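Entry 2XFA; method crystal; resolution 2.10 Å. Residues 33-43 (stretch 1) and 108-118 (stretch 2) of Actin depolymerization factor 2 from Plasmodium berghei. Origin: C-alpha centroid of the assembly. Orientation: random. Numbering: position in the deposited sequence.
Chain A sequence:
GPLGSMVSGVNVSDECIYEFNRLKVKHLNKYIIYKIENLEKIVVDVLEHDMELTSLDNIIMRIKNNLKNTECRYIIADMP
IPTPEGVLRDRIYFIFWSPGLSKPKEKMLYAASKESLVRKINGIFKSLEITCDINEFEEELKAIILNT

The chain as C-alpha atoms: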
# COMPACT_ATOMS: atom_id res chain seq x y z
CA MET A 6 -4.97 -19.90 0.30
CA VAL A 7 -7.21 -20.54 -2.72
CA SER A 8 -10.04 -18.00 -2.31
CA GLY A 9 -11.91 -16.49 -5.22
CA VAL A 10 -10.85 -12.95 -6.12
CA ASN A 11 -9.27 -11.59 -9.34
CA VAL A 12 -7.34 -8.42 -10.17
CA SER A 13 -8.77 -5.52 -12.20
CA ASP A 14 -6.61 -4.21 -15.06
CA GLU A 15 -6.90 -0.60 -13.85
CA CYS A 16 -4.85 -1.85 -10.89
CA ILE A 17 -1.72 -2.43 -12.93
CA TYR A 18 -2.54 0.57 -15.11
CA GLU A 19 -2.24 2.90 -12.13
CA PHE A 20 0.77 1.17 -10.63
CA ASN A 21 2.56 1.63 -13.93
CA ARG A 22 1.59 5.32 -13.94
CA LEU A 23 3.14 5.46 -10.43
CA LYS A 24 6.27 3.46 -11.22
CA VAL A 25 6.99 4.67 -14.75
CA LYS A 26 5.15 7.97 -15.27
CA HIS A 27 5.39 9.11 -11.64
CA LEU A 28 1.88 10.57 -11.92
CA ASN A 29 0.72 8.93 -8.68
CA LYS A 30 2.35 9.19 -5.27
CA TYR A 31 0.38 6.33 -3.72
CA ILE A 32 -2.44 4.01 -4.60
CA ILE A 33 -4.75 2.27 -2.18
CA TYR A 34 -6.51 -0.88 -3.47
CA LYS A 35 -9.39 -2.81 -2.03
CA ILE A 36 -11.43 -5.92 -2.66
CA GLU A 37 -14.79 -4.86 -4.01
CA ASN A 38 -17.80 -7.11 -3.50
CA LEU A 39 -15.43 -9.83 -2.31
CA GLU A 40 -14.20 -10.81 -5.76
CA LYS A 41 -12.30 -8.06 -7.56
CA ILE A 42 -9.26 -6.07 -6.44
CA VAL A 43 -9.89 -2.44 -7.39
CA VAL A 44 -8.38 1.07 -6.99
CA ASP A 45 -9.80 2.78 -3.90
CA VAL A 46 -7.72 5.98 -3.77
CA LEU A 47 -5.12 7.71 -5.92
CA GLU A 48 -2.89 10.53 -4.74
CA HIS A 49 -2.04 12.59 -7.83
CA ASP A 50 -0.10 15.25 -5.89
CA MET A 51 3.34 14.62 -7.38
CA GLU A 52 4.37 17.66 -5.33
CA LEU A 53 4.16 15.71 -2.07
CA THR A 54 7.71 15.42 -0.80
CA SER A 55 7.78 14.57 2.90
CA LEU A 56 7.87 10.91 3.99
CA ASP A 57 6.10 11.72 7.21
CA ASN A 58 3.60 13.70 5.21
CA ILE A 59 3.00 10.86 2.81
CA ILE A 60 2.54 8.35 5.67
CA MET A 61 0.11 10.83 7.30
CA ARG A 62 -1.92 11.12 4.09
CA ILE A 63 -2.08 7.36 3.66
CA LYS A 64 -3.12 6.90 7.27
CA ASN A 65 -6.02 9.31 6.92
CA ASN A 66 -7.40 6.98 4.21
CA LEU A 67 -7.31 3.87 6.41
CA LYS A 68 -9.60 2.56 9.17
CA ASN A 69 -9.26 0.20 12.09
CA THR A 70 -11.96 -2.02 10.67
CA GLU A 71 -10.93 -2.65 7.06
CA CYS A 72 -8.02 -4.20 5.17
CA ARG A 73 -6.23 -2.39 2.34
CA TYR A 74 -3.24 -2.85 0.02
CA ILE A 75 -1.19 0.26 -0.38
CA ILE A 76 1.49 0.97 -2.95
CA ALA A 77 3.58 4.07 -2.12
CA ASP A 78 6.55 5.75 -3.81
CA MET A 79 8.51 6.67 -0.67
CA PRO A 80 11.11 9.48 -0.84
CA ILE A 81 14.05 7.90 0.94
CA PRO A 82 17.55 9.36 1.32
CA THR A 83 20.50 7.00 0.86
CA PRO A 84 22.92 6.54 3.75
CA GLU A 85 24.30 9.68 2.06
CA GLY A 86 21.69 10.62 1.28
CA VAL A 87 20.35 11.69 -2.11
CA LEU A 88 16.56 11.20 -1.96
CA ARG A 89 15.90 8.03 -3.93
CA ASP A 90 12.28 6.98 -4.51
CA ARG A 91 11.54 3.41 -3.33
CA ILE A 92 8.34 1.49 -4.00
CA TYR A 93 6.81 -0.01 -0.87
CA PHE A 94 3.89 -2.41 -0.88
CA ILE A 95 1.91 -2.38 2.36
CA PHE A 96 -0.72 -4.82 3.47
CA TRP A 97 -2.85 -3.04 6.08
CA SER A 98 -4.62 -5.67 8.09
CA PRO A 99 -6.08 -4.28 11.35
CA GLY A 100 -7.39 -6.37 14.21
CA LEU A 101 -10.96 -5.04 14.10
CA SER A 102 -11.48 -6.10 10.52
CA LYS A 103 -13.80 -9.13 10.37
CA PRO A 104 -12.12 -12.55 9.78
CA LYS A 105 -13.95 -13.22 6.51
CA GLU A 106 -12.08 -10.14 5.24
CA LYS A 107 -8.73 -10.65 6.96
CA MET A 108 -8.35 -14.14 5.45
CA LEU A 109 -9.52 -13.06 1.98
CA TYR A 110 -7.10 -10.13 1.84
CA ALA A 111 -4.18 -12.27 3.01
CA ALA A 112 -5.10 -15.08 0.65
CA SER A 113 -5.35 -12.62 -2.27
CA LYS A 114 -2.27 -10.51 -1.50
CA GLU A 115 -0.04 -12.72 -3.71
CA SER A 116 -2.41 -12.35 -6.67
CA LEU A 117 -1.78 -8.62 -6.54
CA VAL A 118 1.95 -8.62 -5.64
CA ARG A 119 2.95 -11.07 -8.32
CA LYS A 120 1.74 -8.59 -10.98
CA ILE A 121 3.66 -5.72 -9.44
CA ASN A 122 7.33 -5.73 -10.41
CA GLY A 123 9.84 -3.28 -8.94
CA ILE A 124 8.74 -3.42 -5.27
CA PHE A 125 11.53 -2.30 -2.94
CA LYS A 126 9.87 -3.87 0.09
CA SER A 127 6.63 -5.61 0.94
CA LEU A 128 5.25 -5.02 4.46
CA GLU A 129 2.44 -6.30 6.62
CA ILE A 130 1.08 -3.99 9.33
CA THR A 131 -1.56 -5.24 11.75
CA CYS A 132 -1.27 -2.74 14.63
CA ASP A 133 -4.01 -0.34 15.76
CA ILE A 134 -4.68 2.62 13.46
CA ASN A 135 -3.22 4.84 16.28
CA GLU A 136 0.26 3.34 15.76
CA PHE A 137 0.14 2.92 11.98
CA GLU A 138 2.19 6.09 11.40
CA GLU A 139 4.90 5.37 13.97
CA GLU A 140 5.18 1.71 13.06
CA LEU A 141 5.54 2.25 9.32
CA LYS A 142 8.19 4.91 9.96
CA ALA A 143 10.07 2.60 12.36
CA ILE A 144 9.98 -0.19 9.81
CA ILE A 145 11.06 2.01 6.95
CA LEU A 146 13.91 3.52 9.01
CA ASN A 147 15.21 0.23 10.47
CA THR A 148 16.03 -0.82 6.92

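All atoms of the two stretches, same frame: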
# COMPACT_ATOMS: atom_id res chain seq x y z
N ILE A 33 -4.17 3.19 -3.14
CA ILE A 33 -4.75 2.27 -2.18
C ILE A 33 -5.74 1.39 -2.96
O ILE A 33 -6.51 1.90 -3.75
CB ILE A 33 -5.44 3.02 -1.02
CG1 ILE A 33 -4.39 3.79 -0.21
CG2 ILE A 33 -6.13 2.05 -0.08
CD1 ILE A 33 -4.95 4.69 0.80
N TYR A 34 -5.66 0.08 -2.77
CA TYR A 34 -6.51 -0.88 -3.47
C TYR A 34 -7.40 -1.55 -2.47
O TYR A 34 -7.03 -1.69 -1.31
CB TYR A 34 -5.66 -2.01 -4.08
CG TYR A 34 -4.68 -1.58 -5.12
CD1 TYR A 34 -5.06 -1.44 -6.44
CD2 TYR A 34 -3.35 -1.33 -4.78
CE1 TYR A 34 -4.16 -1.06 -7.40
CE2 TYR A 34 -2.45 -0.94 -5.74
CZ TYR A 34 -2.86 -0.81 -7.05
OH TYR A 34 -1.97 -0.44 -8.01
N LYS A 35 -8.54 -2.07 -2.93
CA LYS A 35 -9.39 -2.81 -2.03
C LYS A 35 -10.06 -3.94 -2.77
O LYS A 35 -10.07 -3.99 -3.99
CB LYS A 35 -10.47 -1.89 -1.46
CG LYS A 35 -11.46 -1.46 -2.51
CD LYS A 35 -12.36 -0.32 -2.05
CE LYS A 35 -13.78 -0.51 -2.57
NZ LYS A 35 -14.33 0.70 -3.24
N ILE A 36 -10.62 -4.88 -2.02
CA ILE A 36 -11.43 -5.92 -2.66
C ILE A 36 -12.88 -5.46 -2.67
O ILE A 36 -13.49 -5.26 -1.62
CB ILE A 36 -11.27 -7.27 -1.98
CG1 ILE A 36 -9.80 -7.68 -2.02
CG2 ILE A 36 -12.16 -8.32 -2.66
CD1 ILE A 36 -9.42 -8.84 -1.13
N GLU A 37 -13.41 -5.26 -3.86
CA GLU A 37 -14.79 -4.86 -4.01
C GLU A 37 -15.69 -6.07 -4.16
O GLU A 37 -15.39 -7.01 -4.90
CB GLU A 37 -14.95 -3.95 -5.23
CG GLU A 37 -16.22 -3.10 -5.17
CD GLU A 37 -16.42 -2.27 -6.42
OE1 GLU A 37 -16.13 -2.77 -7.53
OE2 GLU A 37 -16.88 -1.11 -6.29
N ASN A 38 -16.81 -6.05 -3.44
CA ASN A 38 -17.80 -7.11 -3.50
C ASN A 38 -17.20 -8.51 -3.35
O ASN A 38 -17.77 -9.49 -3.83
CB ASN A 38 -18.61 -7.01 -4.80
CG ASN A 38 -19.41 -5.72 -4.86
OD1 ASN A 38 -19.81 -5.17 -3.83
ND2 ASN A 38 -19.65 -5.23 -6.07
N LEU A 39 -16.05 -8.57 -2.70
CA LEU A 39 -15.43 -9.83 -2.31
C LEU A 39 -14.89 -10.65 -3.47
O LEU A 39 -14.71 -11.85 -3.33
CB LEU A 39 -16.42 -10.69 -1.52
CG LEU A 39 -16.55 -10.44 -0.02
CD1 LEU A 39 -16.52 -8.95 0.28
CD2 LEU A 39 -17.82 -11.08 0.52
N GLU A 40 -14.64 -10.02 -4.61
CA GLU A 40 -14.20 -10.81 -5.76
C GLU A 40 -13.34 -10.08 -6.80
O GLU A 40 -12.94 -10.67 -7.80
CB GLU A 40 -15.40 -11.50 -6.43
CG GLU A 40 -15.02 -12.58 -7.46
CD GLU A 40 -16.18 -13.50 -7.83
OE1 GLU A 40 -17.29 -13.33 -7.28
OE2 GLU A 40 -15.98 -14.41 -8.67
N LYS A 41 -13.06 -8.81 -6.58
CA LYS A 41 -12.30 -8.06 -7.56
C LYS A 41 -11.43 -7.05 -6.85
O LYS A 41 -11.94 -6.24 -6.09
CB LYS A 41 -13.27 -7.33 -8.48
CG LYS A 41 -12.76 -7.03 -9.87
CD LYS A 41 -13.77 -6.17 -10.62
CE LYS A 41 -13.64 -6.32 -12.12
NZ LYS A 41 -12.25 -6.05 -12.59
N ILE A 42 -10.12 -7.07 -7.07
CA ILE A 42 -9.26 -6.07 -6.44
C ILE A 42 -9.36 -4.82 -7.29
O ILE A 42 -9.20 -4.89 -8.50
CB ILE A 42 -7.82 -6.54 -6.27
CG1 ILE A 42 -7.80 -7.79 -5.39
CG2 ILE A 42 -6.94 -5.39 -5.71
CD1 ILE A 42 -6.43 -8.27 -5.01
N VAL A 43 -9.68 -3.69 -6.66
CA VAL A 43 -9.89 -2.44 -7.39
C VAL A 43 -9.15 -1.24 -6.74
O VAL A 43 -8.75 -1.31 -5.58
CB VAL A 43 -11.40 -2.14 -7.53
CG1 VAL A 43 -11.98 -1.74 -6.19
CG2 VAL A 43 -11.65 -1.05 -8.54
N MET A 108 -8.83 -12.98 6.20
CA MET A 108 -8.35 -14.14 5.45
C MET A 108 -8.35 -13.90 3.94
O MET A 108 -7.36 -14.16 3.28
CB MET A 108 -9.12 -15.41 5.84
CG MET A 108 -8.81 -15.87 7.26
SD MET A 108 -9.64 -17.39 7.78
CE MET A 108 -8.53 -18.66 7.16
N LEU A 109 -9.44 -13.36 3.41
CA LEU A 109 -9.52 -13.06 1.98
C LEU A 109 -8.42 -12.11 1.49
O LEU A 109 -7.82 -12.33 0.45
CB LEU A 109 -10.88 -12.48 1.64
CG LEU A 109 -11.17 -12.60 0.14
CD1 LEU A 109 -11.71 -14.00 -0.19
CD2 LEU A 109 -12.15 -11.53 -0.30
N TYR A 110 -8.17 -11.04 2.23
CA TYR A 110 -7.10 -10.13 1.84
C TYR A 110 -5.72 -10.82 1.86
O TYR A 110 -4.93 -10.67 0.93
CB TYR A 110 -7.08 -8.89 2.73
CG TYR A 110 -7.96 -7.78 2.22
CD1 TYR A 110 -9.30 -7.71 2.56
CD2 TYR A 110 -7.45 -6.81 1.39
CE1 TYR A 110 -10.11 -6.66 2.09
CE2 TYR A 110 -8.23 -5.76 0.94
CZ TYR A 110 -9.55 -5.70 1.29
OH TYR A 110 -10.32 -4.67 0.81
N ALA A 111 -5.45 -11.57 2.91
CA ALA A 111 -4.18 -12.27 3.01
C ALA A 111 -4.07 -13.30 1.90
O ALA A 111 -3.02 -13.44 1.30
CB ALA A 111 -4.04 -12.94 4.37
N ALA A 112 -5.17 -14.00 1.61
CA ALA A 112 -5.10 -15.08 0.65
C ALA A 112 -5.02 -14.56 -0.78
O ALA A 112 -4.67 -15.30 -1.68
CB ALA A 112 -6.28 -16.03 0.80
N SER A 113 -5.33 -13.28 -0.96
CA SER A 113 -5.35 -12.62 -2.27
C SER A 113 -4.11 -11.75 -2.50
O SER A 113 -3.81 -11.37 -3.63
CB SER A 113 -6.58 -11.70 -2.37
OG SER A 113 -7.80 -12.42 -2.30
N LYS A 114 -3.41 -11.42 -1.42
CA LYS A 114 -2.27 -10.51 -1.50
C LYS A 114 -1.32 -10.92 -2.64
O LYS A 114 -0.95 -10.10 -3.49
CB LYS A 114 -1.55 -10.51 -0.15
CG LYS A 114 -0.30 -9.65 -0.06
CD LYS A 114 0.30 -9.80 1.35
CE LYS A 114 1.82 -9.63 1.38
NZ LYS A 114 2.27 -8.31 1.96
N GLU A 115 -0.94 -12.20 -2.67
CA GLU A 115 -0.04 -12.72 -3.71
C GLU A 115 -0.51 -12.46 -5.15
O GLU A 115 0.30 -12.20 -6.05
CB GLU A 115 0.18 -14.24 -3.55
CG GLU A 115 0.66 -14.70 -2.17
CD GLU A 115 -0.48 -15.02 -1.21
OE1 GLU A 115 -0.86 -16.21 -1.10
OE2 GLU A 115 -0.98 -14.08 -0.55
N SER A 116 -1.81 -12.56 -5.36
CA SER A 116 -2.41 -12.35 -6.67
C SER A 116 -2.12 -10.93 -7.13
O SER A 116 -1.91 -10.69 -8.30
CB SER A 116 -3.92 -12.57 -6.62
OG SER A 116 -4.24 -13.88 -6.15
N LEU A 117 -2.11 -10.00 -6.19
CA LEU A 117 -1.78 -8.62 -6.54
C LEU A 117 -0.26 -8.45 -6.69
O LEU A 117 0.22 -7.94 -7.69
CB LEU A 117 -2.31 -7.68 -5.46
CG LEU A 117 -2.82 -6.29 -5.85
CD1 LEU A 117 -2.78 -5.27 -4.66
CD2 LEU A 117 -2.09 -5.79 -7.08
N VAL A 118 0.50 -8.87 -5.68
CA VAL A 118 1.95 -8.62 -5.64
C VAL A 118 2.66 -9.22 -6.83
O VAL A 118 3.58 -8.62 -7.38
CB VAL A 118 2.57 -9.14 -4.32
CG1 VAL A 118 4.10 -9.17 -4.41
CG2 VAL A 118 2.13 -8.25 -3.15

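How do the two backbones meet? Residues 33-37 and 41-43 are strands joined by a tight turn and paired by hydrogen bonds such as Lys35 N to Val43 O (2.8 Å) and Val43 N to Lys35 O (2.7 Å). The helix 108-118 packs against this hairpin, its axis 9.9 Å from that of strand 33-37 at closest approach and at 117° to it.

Which side chains face the helix? Those of Tyr34, Ile36 and Ile42 point toward it, while Glu37 points away, as the alternation of a strand requires. From the helix, Leu109, Ser113 and Leu117 point toward the strands, spaced four residues apart and so on one side of the helix.

What does Tyr110 contribute? Its CA-to-CB bond points sideways, yet the long side chain brings its hydroxyl to the strand, where Ile36 N donates a nearly straight hydrogen bond to Tyr110 OH (2.9 Å, 173°). Ile36 CD1 also sits over the ring face, 3.6 Å from its centroid.

What fills the rest of the contact? Apolar packing: Ile36 CD1 lies 3.9 Å from Leu109 CD2, Ile42 CD1 4.2 Å from Leu117 CB, and Tyr34 CD2 4.0 Å from Leu117 CD1. Ser113 OG instead turns back to its own helix, donating to Leu109 O at 2.8 Å.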